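PDB 7AM1: protein SSD1 from Saccharomyces cerevisiae S288C, which binds mRNA, including untranslated regions, and represses translation as a non-enzymatic pseudonuclease of the RNase II family. Local coordinates for residues A[416-421]-A[529-534]; A[449-454]-A[658-663]; A[465-470]-A[674-679]; A[563-568]-A[572-577]; A[634-639]-A[667-672]. All coordinates share one frame; numbering follows the deposited sequence.

Five contacts illustrate how one RNB domain is tied together. From the N terminus, 416-421, 449-454 and 465-470 open contacts 1, 2 and 3. Contact 1 closes first, at 529-534, crossing the other two. Contact 4 (563-568 to 572-577) nests inside contacts 2 and 3. Contact 5 opens at 634-639; contact 2 closes at 658-663, crossing it, before contact 5 closes at 667-672. Contact 3 closes last, at 674-679, enclosing contact 5 but crossing contact 2. Contacts 2 and 3 tie the loop 658-663 and helix 668-681 to the large sheet, contact 5 ties that helix to strand 635-638, contact 4 joins helix 544-568 to strand 573-576, and contact 1 joins strand 420-421 to the loop 529-534.

Contact 1 (A[416-421]-A[529-534]); sequences RSSAVF and DDEKVK
Phe421 and Val533 bring the two backbones closest, with their CA atoms 5.7 Å apart, where the short strand 420-421 meets the loop 529-534. No hydrogen bond joins the segments directly. The Phe421 ring lies against the loop backbone instead: Val533 CA sits over one face, 4.0 Å from the ring centroid and 17° off its normal, in a CH-pi contact. The two side chains run side by side, and Val533 CG1 reaches Phe421 CE1 at 3.7 Å. Towards the N-terminal side a water takes over, donating to Ala419 O at 2.8 Å and also to Glu531 OE2. Ala419 O receives Ser418 OG as well, so two donors grip one buried carbonyl. The carboxylate of Glu531 is fixed by salt bridges to Arg633 through OE1 and Lys703 through OE2. Strand 420-421 pairs with strand 426-427, while Ser418, Val420 and Glu531 all rest on helix 689-725, which thus carries both segments within the RNB domain.

Contact 2 (A[449-454]-A[658-663]); sequences LSVVYT and THFTAP
In the RNB domain, one surface of the large mixed sheet presents Leu449 and Val451, two residues apart on strand 446-456, to the ring of Phe660 in the loop 658-663. Leu449 CB approaches at the ring edge, near its plane, and lies 3.7 Å from Phe660 CZ. Farther along the same rim, Leu449 CD1 is 3.9 Å from Phe660 CE1, so the leucine borders the ring with two of its carbons. The Val451 contact is lighter: CG2 comes to 4.4 Å from Phe660 CE2. This is a sheet-to-loop junction whose loop leads directly into helix 668-681, and the phenylalanine lies between them, touching Leu676 of that helix and Val396 of the adjacent strand 389-397. With CG swung anti to the backbone N (chi1 161°), Phe660 extends its ring from the loop towards the strand. The backbone on both sides of Phe660 CA is held from outside, Asn557 OD1 accepting from Phe660 N and His673 NE2 bonding to Phe660 O.

Contact 3 (A[465-470]-A[674-679]); sequences TWVGES and RQLKAV
Val467 places its CG1 methyl between the two branches of Leu676, at 3.9 Å from CD1 and an equal 3.9 Å from CD2. The valine reaches in from strand 462-472 and the leucine from helix 668-681, their side chains meeting at a slant, so that one methyl fits the fork of the other residue. Leu676 arrives there with CG anti to its main-chain nitrogen, chi1 179°.

A second meeting, one helix position along, is of a different kind. Glu469 and Lys677 both have extended chains, and these pass at about a right angle. Glu469 OE1 therefore lies against the lysine's aliphatic stem, 3.4 Å from Lys677 CD and 3.7 Å from Lys677 CG. The charged ends do not form a salt bridge: Glu469 OE1 and Lys677 NZ stay 4.6 Å apart, although their opposite charges probably still attract. Lys677 NZ carries on to a salt bridge with Asp398 and a hydrogen bond with Thr400, while Glu469 OE2 makes a weak hydrogen bond with His681.

On the strand side, Gly468 separates the two contact residues and is joined by backbone hydrogen bonds to Ser450 of strand 446-456. Helix 668-681 thus packs against strand 462-472 of the seven-stranded RNB sheet, with helix 544-568 beside it touching Gln675 and Val679.

Contact 4 (A[563-568]-A[572-577]); sequences KIYTKL and ALLRRQ
Ile564 reaches from the last turns of helix 544-568 over the start of strand 573-576, and touches more of the strand towards its tip. CB stands 4.6 Å from Ala572 CB. A chi1 of 64° tucks CG1 between the main-chain N and C, where it comes to 4.1 Å from Ala572 CB. The terminal CD1 goes farthest, meeting Leu573 O at 3.7 Å and Leu574 CD2 at 4.2 Å. The isoleucine and Leu574 run antiparallel, meeting through their terminal methyl groups.

Here a helix is followed, after three residues, by a strand that turns back along it: the axes of helix segment 563-568 and strand 573-576 differ by 132° in direction, with a closest approach of 9.3 Å. Strand 573-576 pairs antiparallel with strand 635-638, making a two-stranded sheet within the RNB domain onto which the helix end folds.

Ala572 occupies the inside of this turn. Its single methyl group lies 4.0 Å from Tyr565 CA as well as against the isoleucine, and approaches the tyrosine ring at its edge. Leu574 completes the apolar group: its CD1 is 4.2 Å from Tyr565 CD1, and the two side chains cross at about a right angle. The tyrosine ring continues outward to an edge-to-face meeting with Tyr647, and Leu568 packs on Gln675 and Val679 of helix 668-681.

Contact 5 (A[634-639]-A[667-672]); sequences ARYFIA and YADHVV
Two torsions of Tyr636, chi1 -59° with CG opposite the carbonyl carbon and chi2 -65°, turn the ring so that one face receives the methyl group of Ala668. The pair joins the two-stranded antiparallel sheet 573-576/635-638 to the N-terminal part of helix 668-681, inside the RNB domain. Ala668 CB sits 3.5 Å from the centroid of the Tyr636 ring and 21° off its normal, a CH-pi contact displaced towards the hydroxyl-bearing end. Its closest ring atom is accordingly Tyr636 CZ, at 3.3 Å, which makes this a tight fit. From there the methyl spreads almost evenly over the two flanking carbons, with Ala668 CB 3.5 Å from Tyr636 CE1 and 3.6 Å from Tyr636 CE2.

On the opposite face of the same ring lies the guanidinium of Arg575, from the partner strand, in a cation-pi contact. The tyrosine is therefore held between a methyl group and a cation, an arrangement that probably restrains the tilt of the ring.

The polar end has its own partners. Tyr636 OH is hydrogen-bonded to His659 ND1, whereas Asp669 OD1, 4.4 Å from Tyr636 OH, is too distant to bond. That carboxylate instead engages Arg666 in a salt bridge through Asp669 OD2. A water links strand and helix: it accepts from Ala668 N at 3.1 Å and is hydrogen-bonded to Tyr636 OH at 3.2 Å.

Contact 1 (A[416-421]-A[529-534])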
# COMPACT_ATOMS: atom_id res chain seq x y z
N ARG A 416 0.88 0.83 -20.05
CA ARG A 416 1.19 0.02 -18.88
C ARG A 416 1.44 0.90 -17.67
O ARG A 416 0.88 0.68 -16.59
CB ARG A 416 2.41 -0.85 -19.16
CG ARG A 416 2.11 -2.18 -19.82
CD ARG A 416 3.25 -3.18 -19.68
NE ARG A 416 3.01 -4.34 -20.54
CZ ARG A 416 3.49 -5.56 -20.33
NH1 ARG A 416 4.26 -5.82 -19.28
NH2 ARG A 416 3.19 -6.53 -21.18
N SER A 417 2.30 1.91 -17.84
CA SER A 417 2.53 3.00 -16.89
C SER A 417 3.39 2.58 -15.71
O SER A 417 4.34 3.28 -15.36
CB SER A 417 1.20 3.57 -16.40
OG SER A 417 1.40 4.76 -15.64
N SER A 418 3.07 1.46 -15.07
CA SER A 418 3.87 0.99 -13.95
C SER A 418 4.07 -0.51 -14.03
O SER A 418 3.15 -1.26 -14.39
CB SER A 418 3.21 1.35 -12.61
OG SER A 418 3.92 0.76 -11.54
N ALA A 419 5.27 -0.94 -13.68
CA ALA A 419 5.50 -2.36 -13.44
C ALA A 419 4.79 -2.77 -12.16
O ALA A 419 4.45 -1.93 -11.31
CB ALA A 419 6.99 -2.65 -13.35
N VAL A 420 4.54 -4.06 -12.03
CA VAL A 420 3.87 -4.62 -10.86
C VAL A 420 4.78 -5.68 -10.26
O VAL A 420 5.26 -6.57 -10.98
CB VAL A 420 2.50 -5.22 -11.21
CG1 VAL A 420 1.79 -5.67 -9.95
CG2 VAL A 420 1.66 -4.20 -11.98
N PHE A 421 5.00 -5.60 -8.95
CA PHE A 421 5.84 -6.55 -8.24
C PHE A 421 5.01 -7.25 -7.18
O PHE A 421 4.50 -6.61 -6.25
CB PHE A 421 7.06 -5.86 -7.63
CG PHE A 421 7.90 -5.14 -8.64
CD1 PHE A 421 8.91 -5.81 -9.31
CD2 PHE A 421 7.65 -3.82 -8.95
CE1 PHE A 421 9.68 -5.16 -10.25
CE2 PHE A 421 8.43 -3.16 -9.90
CZ PHE A 421 9.43 -3.84 -10.55
N ASP A 529 5.02 6.42 -0.93
CA ASP A 529 5.60 7.00 -2.13
C ASP A 529 5.85 6.00 -3.24
O ASP A 529 5.71 6.35 -4.41
CB ASP A 529 6.93 7.70 -1.82
CG ASP A 529 7.44 8.48 -3.01
OD1 ASP A 529 6.79 9.49 -3.36
OD2 ASP A 529 8.47 8.09 -3.60
N ASP A 530 6.17 4.75 -2.92
CA ASP A 530 6.66 3.82 -3.93
C ASP A 530 6.33 2.41 -3.48
O ASP A 530 5.92 2.17 -2.35
CB ASP A 530 8.17 4.03 -4.13
CG ASP A 530 8.66 3.57 -5.49
OD1 ASP A 530 7.84 3.25 -6.36
OD2 ASP A 530 9.90 3.54 -5.67
N GLU A 531 6.50 1.46 -4.40
CA GLU A 531 6.31 0.05 -4.10
C GLU A 531 7.66 -0.66 -4.04
O GLU A 531 8.64 -0.24 -4.66
CB GLU A 531 5.43 -0.63 -5.16
CG GLU A 531 4.08 0.05 -5.38
CD GLU A 531 4.16 1.22 -6.34
OE1 GLU A 531 3.83 2.35 -5.91
OE2 GLU A 531 4.54 1.01 -7.51
N LYS A 532 7.67 -1.78 -3.33
CA LYS A 532 8.85 -2.63 -3.28
C LYS A 532 9.05 -3.30 -4.64
O LYS A 532 8.10 -3.60 -5.36
CB LYS A 532 8.71 -3.71 -2.21
CG LYS A 532 8.77 -3.23 -0.78
CD LYS A 532 8.78 -4.41 0.18
CE LYS A 532 8.97 -3.97 1.61
NZ LYS A 532 8.85 -5.12 2.55
N VAL A 533 10.32 -3.52 -4.98
CA VAL A 533 10.70 -4.28 -6.17
C VAL A 533 10.88 -5.73 -5.74
O VAL A 533 10.22 -6.63 -6.27
CB VAL A 533 11.98 -3.72 -6.81
CG1 VAL A 533 12.47 -4.63 -7.93
CG2 VAL A 533 11.73 -2.31 -7.33
N LYS A 534 11.77 -5.96 -4.78
CA LYS A 534 11.84 -7.26 -4.11
C LYS A 534 10.79 -7.24 -3.01
O LYS A 534 10.89 -6.47 -2.05
CB LYS A 534 13.23 -7.51 -3.54
CG LYS A 534 13.50 -8.98 -3.18
CD LYS A 534 12.90 -9.39 -1.85
CE LYS A 534 12.92 -10.92 -1.69
NZ LYS A 534 11.75 -11.58 -2.35
O HOH W 1 5.17 -1.14 -8.69

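Contact 2 (A[449-454]-A[658-663])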
# COMPACT_ATOMS: atom_id res chain seq x y z
N LEU A 449 21.88 8.73 -17.08
CA LEU A 449 21.74 10.09 -16.58
C LEU A 449 22.29 10.09 -15.16
O LEU A 449 21.89 9.26 -14.34
CB LEU A 449 20.28 10.56 -16.60
CG LEU A 449 19.57 10.61 -17.96
CD1 LEU A 449 18.12 11.08 -17.82
CD2 LEU A 449 20.32 11.50 -18.95
N SER A 450 23.20 11.01 -14.87
CA SER A 450 23.95 10.96 -13.62
C SER A 450 23.75 12.23 -12.81
O SER A 450 23.63 13.33 -13.36
CB SER A 450 25.44 10.76 -13.88
OG SER A 450 25.68 9.53 -14.55
N VAL A 451 23.70 12.06 -11.49
CA VAL A 451 23.77 13.14 -10.52
C VAL A 451 25.01 12.90 -9.67
O VAL A 451 25.09 11.88 -8.96
CB VAL A 451 22.50 13.23 -9.66
CG1 VAL A 451 22.65 14.32 -8.62
CG2 VAL A 451 21.28 13.48 -10.54
N VAL A 452 25.98 13.80 -9.75
CA VAL A 452 27.28 13.63 -9.10
C VAL A 452 27.43 14.70 -8.04
O VAL A 452 27.40 15.90 -8.34
CB VAL A 452 28.43 13.70 -10.12
CG1 VAL A 452 29.78 13.51 -9.44
CG2 VAL A 452 28.22 12.66 -11.21
N TYR A 453 27.57 14.28 -6.78
CA TYR A 453 27.75 15.20 -5.67
C TYR A 453 29.22 15.29 -5.30
O TYR A 453 29.89 14.26 -5.17
CB TYR A 453 26.94 14.75 -4.45
CG TYR A 453 25.45 14.61 -4.72
CD1 TYR A 453 24.62 15.72 -4.70
CD2 TYR A 453 24.88 13.37 -5.00
CE1 TYR A 453 23.27 15.60 -4.94
CE2 TYR A 453 23.52 13.25 -5.25
CZ TYR A 453 22.72 14.36 -5.21
OH TYR A 453 21.37 14.25 -5.46
N THR A 454 29.72 16.51 -5.14
CA THR A 454 31.03 16.77 -4.56
C THR A 454 30.84 17.10 -3.09
O THR A 454 30.04 17.98 -2.75
CB THR A 454 31.75 17.91 -5.28
OG1 THR A 454 31.98 17.54 -6.65
CG2 THR A 454 33.07 18.21 -4.62
N THR A 658 10.29 14.54 -7.08
CA THR A 658 9.77 13.90 -8.28
C THR A 658 10.36 12.50 -8.34
O THR A 658 11.06 12.05 -7.42
CB THR A 658 10.08 14.69 -9.55
OG1 THR A 658 9.35 14.12 -10.64
CG2 THR A 658 11.57 14.67 -9.87
N HIS A 659 10.10 11.80 -9.44
CA HIS A 659 10.57 10.44 -9.64
C HIS A 659 11.46 10.37 -10.87
O HIS A 659 11.00 10.64 -11.99
CB HIS A 659 9.39 9.47 -9.77
CG HIS A 659 8.91 8.95 -8.45
ND1 HIS A 659 7.84 8.09 -8.34
CD2 HIS A 659 9.37 9.15 -7.19
CE1 HIS A 659 7.65 7.80 -7.06
NE2 HIS A 659 8.57 8.43 -6.35
N PHE A 660 12.72 10.00 -10.65
CA PHE A 660 13.75 9.97 -11.67
C PHE A 660 14.57 8.68 -11.65
O PHE A 660 15.13 8.32 -12.69
CB PHE A 660 14.68 11.19 -11.49
CG PHE A 660 16.03 11.08 -12.15
CD1 PHE A 660 16.23 11.56 -13.44
CD2 PHE A 660 17.12 10.56 -11.46
CE1 PHE A 660 17.48 11.48 -14.03
CE2 PHE A 660 18.37 10.48 -12.05
CZ PHE A 660 18.55 10.95 -13.34
N THR A 661 14.59 7.95 -10.53
CA THR A 661 15.57 6.89 -10.29
C THR A 661 15.12 5.49 -10.71
O THR A 661 15.87 4.54 -10.49
CB THR A 661 15.95 6.85 -8.80
OG1 THR A 661 14.77 6.92 -7.99
CG2 THR A 661 16.89 8.01 -8.43
N ALA A 662 13.93 5.33 -11.30
CA ALA A 662 13.42 3.99 -11.63
C ALA A 662 12.67 4.01 -12.96
O ALA A 662 11.50 3.62 -13.04
CB ALA A 662 12.53 3.47 -10.50
N PRO A 663 13.34 4.41 -14.04
CA PRO A 663 12.67 4.43 -15.36
C PRO A 663 12.36 3.05 -15.92
O PRO A 663 11.54 2.96 -16.84
CB PRO A 663 13.68 5.17 -16.24
CG PRO A 663 15.01 4.82 -15.63
CD PRO A 663 14.75 4.85 -14.14

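Contact 3 (A[465-470]-A[674-679])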
# COMPACT_ATOMS: atom_id res chain seq x y z
N THR A 465 26.93 20.14 -7.16
CA THR A 465 26.17 19.07 -7.80
C THR A 465 26.26 19.23 -9.31
O THR A 465 26.06 20.33 -9.84
CB THR A 465 24.70 19.09 -7.37
OG1 THR A 465 24.61 19.10 -5.94
CG2 THR A 465 23.99 17.87 -7.91
N TRP A 466 26.59 18.14 -10.00
CA TRP A 466 26.57 18.07 -11.45
C TRP A 466 25.48 17.11 -11.89
O TRP A 466 25.32 16.03 -11.31
CB TRP A 466 27.92 17.60 -12.01
CG TRP A 466 27.95 17.53 -13.51
CD1 TRP A 466 28.29 18.54 -14.37
CD2 TRP A 466 27.65 16.39 -14.32
NE1 TRP A 466 28.21 18.09 -15.67
CE2 TRP A 466 27.82 16.78 -15.67
CE3 TRP A 466 27.26 15.08 -14.04
CZ2 TRP A 466 27.61 15.90 -16.73
CZ3 TRP A 466 27.05 14.21 -15.10
CH2 TRP A 466 27.23 14.63 -16.43
N VAL A 467 24.72 17.51 -12.91
CA VAL A 467 23.65 16.69 -13.47
C VAL A 467 23.78 16.72 -14.99
O VAL A 467 23.87 17.80 -15.58
CB VAL A 467 22.26 17.21 -13.05
CG1 VAL A 467 21.17 16.34 -13.65
CG2 VAL A 467 22.14 17.25 -11.53
N GLY A 468 23.80 15.55 -15.61
CA GLY A 468 23.96 15.52 -17.05
C GLY A 468 23.91 14.11 -17.60
O GLY A 468 23.74 13.13 -16.86
N GLU A 469 24.04 14.02 -18.92
CA GLU A 469 24.11 12.74 -19.61
C GLU A 469 25.51 12.15 -19.48
O GLU A 469 26.50 12.88 -19.47
CB GLU A 469 23.73 12.91 -21.08
CG GLU A 469 22.29 13.39 -21.27
CD GLU A 469 21.96 13.73 -22.71
OE1 GLU A 469 20.82 13.47 -23.14
OE2 GLU A 469 22.86 14.25 -23.41
N SER A 470 25.57 10.83 -19.38
CA SER A 470 26.83 10.16 -19.07
C SER A 470 26.86 8.78 -19.71
O SER A 470 25.89 8.33 -20.34
CB SER A 470 27.02 10.04 -17.55
OG SER A 470 25.93 9.34 -16.97
N ARG A 674 12.86 13.00 -19.98
CA ARG A 674 12.80 13.85 -21.16
C ARG A 674 12.80 15.32 -20.77
O ARG A 674 13.39 16.15 -21.47
CB ARG A 674 11.57 13.50 -22.00
CG ARG A 674 11.62 12.08 -22.55
CD ARG A 674 10.63 11.84 -23.67
NE ARG A 674 10.95 10.63 -24.43
CZ ARG A 674 10.41 9.44 -24.22
NH1 ARG A 674 9.49 9.26 -23.28
NH2 ARG A 674 10.79 8.41 -24.97
N GLN A 675 12.16 15.66 -19.65
CA GLN A 675 12.21 17.03 -19.16
C GLN A 675 13.62 17.42 -18.74
O GLN A 675 14.08 18.54 -19.02
CB GLN A 675 11.24 17.20 -17.99
CG GLN A 675 9.78 17.20 -18.44
CD GLN A 675 8.81 17.57 -17.33
OE1 GLN A 675 9.18 17.62 -16.16
NE2 GLN A 675 7.56 17.81 -17.70
N LEU A 676 14.34 16.52 -18.07
CA LEU A 676 15.70 16.83 -17.64
C LEU A 676 16.62 17.04 -18.84
O LEU A 676 17.44 17.97 -18.85
CB LEU A 676 16.25 15.73 -16.74
CG LEU A 676 17.68 15.94 -16.24
CD1 LEU A 676 17.78 17.21 -15.42
CD2 LEU A 676 18.16 14.74 -15.45
N LYS A 677 16.49 16.19 -19.86
CA LYS A 677 17.34 16.34 -21.04
C LYS A 677 17.11 17.68 -21.73
O LYS A 677 18.07 18.32 -22.17
CB LYS A 677 17.09 15.19 -22.01
CG LYS A 677 17.52 13.84 -21.49
CD LYS A 677 17.52 12.82 -22.60
CE LYS A 677 17.63 11.42 -22.06
NZ LYS A 677 17.40 10.43 -23.13
N ALA A 678 15.85 18.12 -21.82
CA ALA A 678 15.57 19.45 -22.35
C ALA A 678 16.31 20.52 -21.55
O ALA A 678 16.94 21.41 -22.12
CB ALA A 678 14.06 19.72 -22.35
N VAL A 679 16.24 20.43 -20.22
CA VAL A 679 16.96 21.38 -19.38
C VAL A 679 18.46 21.27 -19.63
O VAL A 679 19.16 22.28 -19.78
CB VAL A 679 16.61 21.14 -17.90
CG1 VAL A 679 17.56 21.91 -16.99
CG2 VAL A 679 15.19 21.58 -17.64

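Contact 4 (A[563-568]-A[572-577])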
# COMPACT_ATOMS: atom_id res chain seq x y z
N LYS A 563 15.99 20.89 -10.05
CA LYS A 563 16.56 21.34 -11.32
C LYS A 563 15.47 21.58 -12.37
O LYS A 563 15.47 22.62 -13.03
CB LYS A 563 17.57 20.31 -11.82
CG LYS A 563 18.19 20.67 -13.16
CD LYS A 563 19.59 20.10 -13.29
CE LYS A 563 20.56 20.76 -12.31
N ILE A 564 14.56 20.62 -12.55
CA ILE A 564 13.57 20.75 -13.61
C ILE A 564 12.55 21.83 -13.28
O ILE A 564 12.04 22.51 -14.18
CB ILE A 564 12.88 19.41 -13.93
CG1 ILE A 564 12.08 18.90 -12.74
CG2 ILE A 564 13.92 18.39 -14.39
CD1 ILE A 564 11.30 17.61 -13.03
N TYR A 565 12.21 22.01 -12.00
CA TYR A 565 11.28 23.09 -11.68
C TYR A 565 11.92 24.45 -11.92
O TYR A 565 11.27 25.37 -12.44
CB TYR A 565 10.78 22.99 -10.24
CG TYR A 565 9.79 24.08 -9.94
CD1 TYR A 565 8.59 24.16 -10.64
CD2 TYR A 565 10.07 25.06 -9.00
CE1 TYR A 565 7.68 25.16 -10.40
CE2 TYR A 565 9.16 26.09 -8.76
CZ TYR A 565 7.97 26.13 -9.46
OH TYR A 565 7.05 27.13 -9.23
N THR A 566 13.19 24.61 -11.53
CA THR A 566 13.88 25.87 -11.72
C THR A 566 13.93 26.27 -13.20
O THR A 566 13.68 27.43 -13.54
CB THR A 566 15.29 25.80 -11.14
OG1 THR A 566 15.21 25.78 -9.71
CG2 THR A 566 16.11 27.01 -11.59
N LYS A 567 14.21 25.32 -14.09
CA LYS A 567 14.39 25.65 -15.50
C LYS A 567 13.08 25.58 -16.29
O LYS A 567 12.81 26.47 -17.10
CB LYS A 567 15.43 24.72 -16.13
N LEU A 568 12.27 24.53 -16.09
CA LEU A 568 11.04 24.36 -16.84
C LEU A 568 9.81 24.93 -16.14
O LEU A 568 8.77 25.11 -16.78
CB LEU A 568 10.75 22.89 -17.14
CG LEU A 568 11.70 22.14 -18.08
CD1 LEU A 568 11.08 20.79 -18.44
CD2 LEU A 568 12.00 22.96 -19.32
N ALA A 572 6.98 21.29 -15.15
CA ALA A 572 7.68 20.21 -14.47
C ALA A 572 6.71 19.17 -13.93
O ALA A 572 5.67 19.50 -13.35
CB ALA A 572 8.52 20.77 -13.31
N LEU A 573 7.04 17.89 -14.14
CA LEU A 573 6.31 16.79 -13.54
C LEU A 573 6.96 16.51 -12.19
O LEU A 573 8.11 16.08 -12.12
CB LEU A 573 6.32 15.54 -14.42
CG LEU A 573 5.46 14.37 -13.93
CD1 LEU A 573 5.37 13.30 -15.00
CD2 LEU A 573 5.96 13.74 -12.62
N LEU A 574 6.23 16.78 -11.12
CA LEU A 574 6.71 16.67 -9.75
C LEU A 574 5.86 15.64 -9.01
O LEU A 574 4.93 15.05 -9.56
CB LEU A 574 6.66 18.04 -9.08
CG LEU A 574 7.51 19.12 -9.76
CD1 LEU A 574 7.29 20.48 -9.11
CD2 LEU A 574 8.98 18.74 -9.74
N ARG A 575 6.18 15.44 -7.74
CA ARG A 575 5.46 14.47 -6.91
C ARG A 575 5.34 15.05 -5.51
O ARG A 575 6.34 15.45 -4.92
CB ARG A 575 6.19 13.12 -6.89
CG ARG A 575 5.45 12.03 -6.12
CD ARG A 575 6.03 10.67 -6.49
NE ARG A 575 5.37 9.57 -5.80
CZ ARG A 575 4.23 9.01 -6.19
NH1 ARG A 575 3.57 9.46 -7.25
NH2 ARG A 575 3.73 8.00 -5.49
N ARG A 576 4.12 15.13 -5.01
CA ARG A 576 3.88 15.68 -3.69
C ARG A 576 3.12 14.67 -2.84
O ARG A 576 2.63 13.65 -3.33
CB ARG A 576 3.11 17.00 -3.76
CG ARG A 576 1.68 16.90 -4.28
CD ARG A 576 1.08 18.28 -4.26
NE ARG A 576 -0.34 18.30 -4.58
CZ ARG A 576 -1.19 19.22 -4.14
NH1 ARG A 576 -0.76 20.19 -3.34
NH2 ARG A 576 -2.46 19.17 -4.50
N GLN A 577 3.04 14.97 -1.55
CA GLN A 577 2.36 14.10 -0.60
C GLN A 577 1.85 15.00 0.52
O GLN A 577 2.64 15.65 1.21
CB GLN A 577 3.31 13.03 -0.06
CG GLN A 577 2.61 11.81 0.52
CD GLN A 577 2.32 11.95 1.99
OE1 GLN A 577 3.04 12.63 2.72
NE2 GLN A 577 1.28 11.26 2.45

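Contact 5 (A[634-639]-A[667-672])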
# COMPACT_ATOMS: atom_id res chain seq x y z
N ALA A 634 1.29 9.47 -2.14
CA ALA A 634 1.79 10.61 -2.89
C ALA A 634 1.15 10.68 -4.27
O ALA A 634 0.54 9.71 -4.75
CB ALA A 634 3.32 10.52 -3.01
N ARG A 635 1.29 11.84 -4.93
CA ARG A 635 0.68 12.05 -6.24
C ARG A 635 1.66 12.75 -7.17
O ARG A 635 2.25 13.76 -6.80
CB ARG A 635 -0.58 12.91 -6.14
CG ARG A 635 -1.60 12.45 -5.12
CD ARG A 635 -2.87 13.29 -5.20
NE ARG A 635 -3.82 12.68 -6.13
CZ ARG A 635 -3.94 12.99 -7.42
NH1 ARG A 635 -3.16 13.92 -7.97
NH2 ARG A 635 -4.83 12.36 -8.16
N TYR A 636 1.80 12.23 -8.39
CA TYR A 636 2.38 13.04 -9.45
C TYR A 636 1.47 14.22 -9.77
O TYR A 636 0.25 14.13 -9.65
CB TYR A 636 2.60 12.21 -10.72
CG TYR A 636 3.49 11.00 -10.55
CD1 TYR A 636 4.84 11.14 -10.23
CD2 TYR A 636 2.99 9.73 -10.77
CE1 TYR A 636 5.65 10.02 -10.09
CE2 TYR A 636 3.78 8.62 -10.64
CZ TYR A 636 5.11 8.77 -10.30
OH TYR A 636 5.90 7.64 -10.17
N PHE A 637 2.08 15.33 -10.18
CA PHE A 637 1.34 16.52 -10.55
C PHE A 637 2.22 17.40 -11.42
O PHE A 637 3.45 17.26 -11.44
CB PHE A 637 0.87 17.31 -9.32
CG PHE A 637 1.98 18.02 -8.59
CD1 PHE A 637 2.84 17.33 -7.75
CD2 PHE A 637 2.18 19.38 -8.77
CE1 PHE A 637 3.86 17.99 -7.08
CE2 PHE A 637 3.19 20.05 -8.11
CZ PHE A 637 4.04 19.35 -7.26
N ILE A 638 1.58 18.32 -12.15
CA ILE A 638 2.28 19.29 -12.98
C ILE A 638 2.37 20.60 -12.21
O ILE A 638 1.36 21.13 -11.74
CB ILE A 638 1.57 19.48 -14.33
CG1 ILE A 638 1.39 18.12 -15.03
CG2 ILE A 638 2.33 20.47 -15.21
CD1 ILE A 638 2.68 17.33 -15.19
N ALA A 639 3.59 21.14 -12.12
CA ALA A 639 3.86 22.23 -11.18
C ALA A 639 2.91 23.40 -11.38
O ALA A 639 2.46 24.00 -10.40
CB ALA A 639 5.31 22.69 -11.33
N TYR A 667 6.69 4.79 -15.54
CA TYR A 667 6.65 5.62 -16.74
C TYR A 667 6.78 7.10 -16.42
O TYR A 667 7.25 7.87 -17.26
CB TYR A 667 5.36 5.39 -17.53
CG TYR A 667 5.40 6.11 -18.86
CD1 TYR A 667 6.01 5.52 -19.96
CD2 TYR A 667 4.87 7.38 -19.00
CE1 TYR A 667 6.08 6.18 -21.17
CE2 TYR A 667 4.93 8.05 -20.21
CZ TYR A 667 5.54 7.45 -21.29
OH TYR A 667 5.59 8.11 -22.49
N ALA A 668 6.34 7.54 -15.24
CA ALA A 668 6.50 8.95 -14.88
C ALA A 668 7.96 9.38 -15.03
O ALA A 668 8.24 10.49 -15.49
CB ALA A 668 6.02 9.19 -13.45
N ASP A 669 8.89 8.50 -14.67
CA ASP A 669 10.31 8.80 -14.80
C ASP A 669 10.70 9.07 -16.24
O ASP A 669 11.62 9.86 -16.50
CB ASP A 669 11.14 7.65 -14.23
CG ASP A 669 10.95 7.47 -12.73
OD1 ASP A 669 9.78 7.41 -12.29
OD2 ASP A 669 11.95 7.37 -11.99
N HIS A 670 10.02 8.44 -17.20
CA HIS A 670 10.30 8.72 -18.61
C HIS A 670 10.03 10.19 -18.92
O HIS A 670 10.85 10.86 -19.55
CB HIS A 670 9.46 7.83 -19.52
CG HIS A 670 9.88 6.39 -19.51
ND1 HIS A 670 9.96 5.63 -20.66
CD2 HIS A 670 10.26 5.58 -18.49
CE1 HIS A 670 10.36 4.41 -20.35
NE2 HIS A 670 10.55 4.35 -19.04
N VAL A 671 8.87 10.69 -18.48
CA VAL A 671 8.55 12.10 -18.68
C VAL A 671 9.60 12.98 -18.00
O VAL A 671 10.10 13.95 -18.58
CB VAL A 671 7.14 12.41 -18.15
CG1 VAL A 671 6.80 13.87 -18.38
CG2 VAL A 671 6.10 11.50 -18.81
N VAL A 672 9.95 12.64 -16.76
CA VAL A 672 10.95 13.41 -16.03
C VAL A 672 12.29 13.37 -16.75
O VAL A 672 13.00 14.38 -16.84
CB VAL A 672 11.06 12.90 -14.58
CG1 VAL A 672 12.25 13.55 -13.87
CG2 VAL A 672 9.77 13.16 -13.83
O HOH W 2 5.01 6.05 -12.86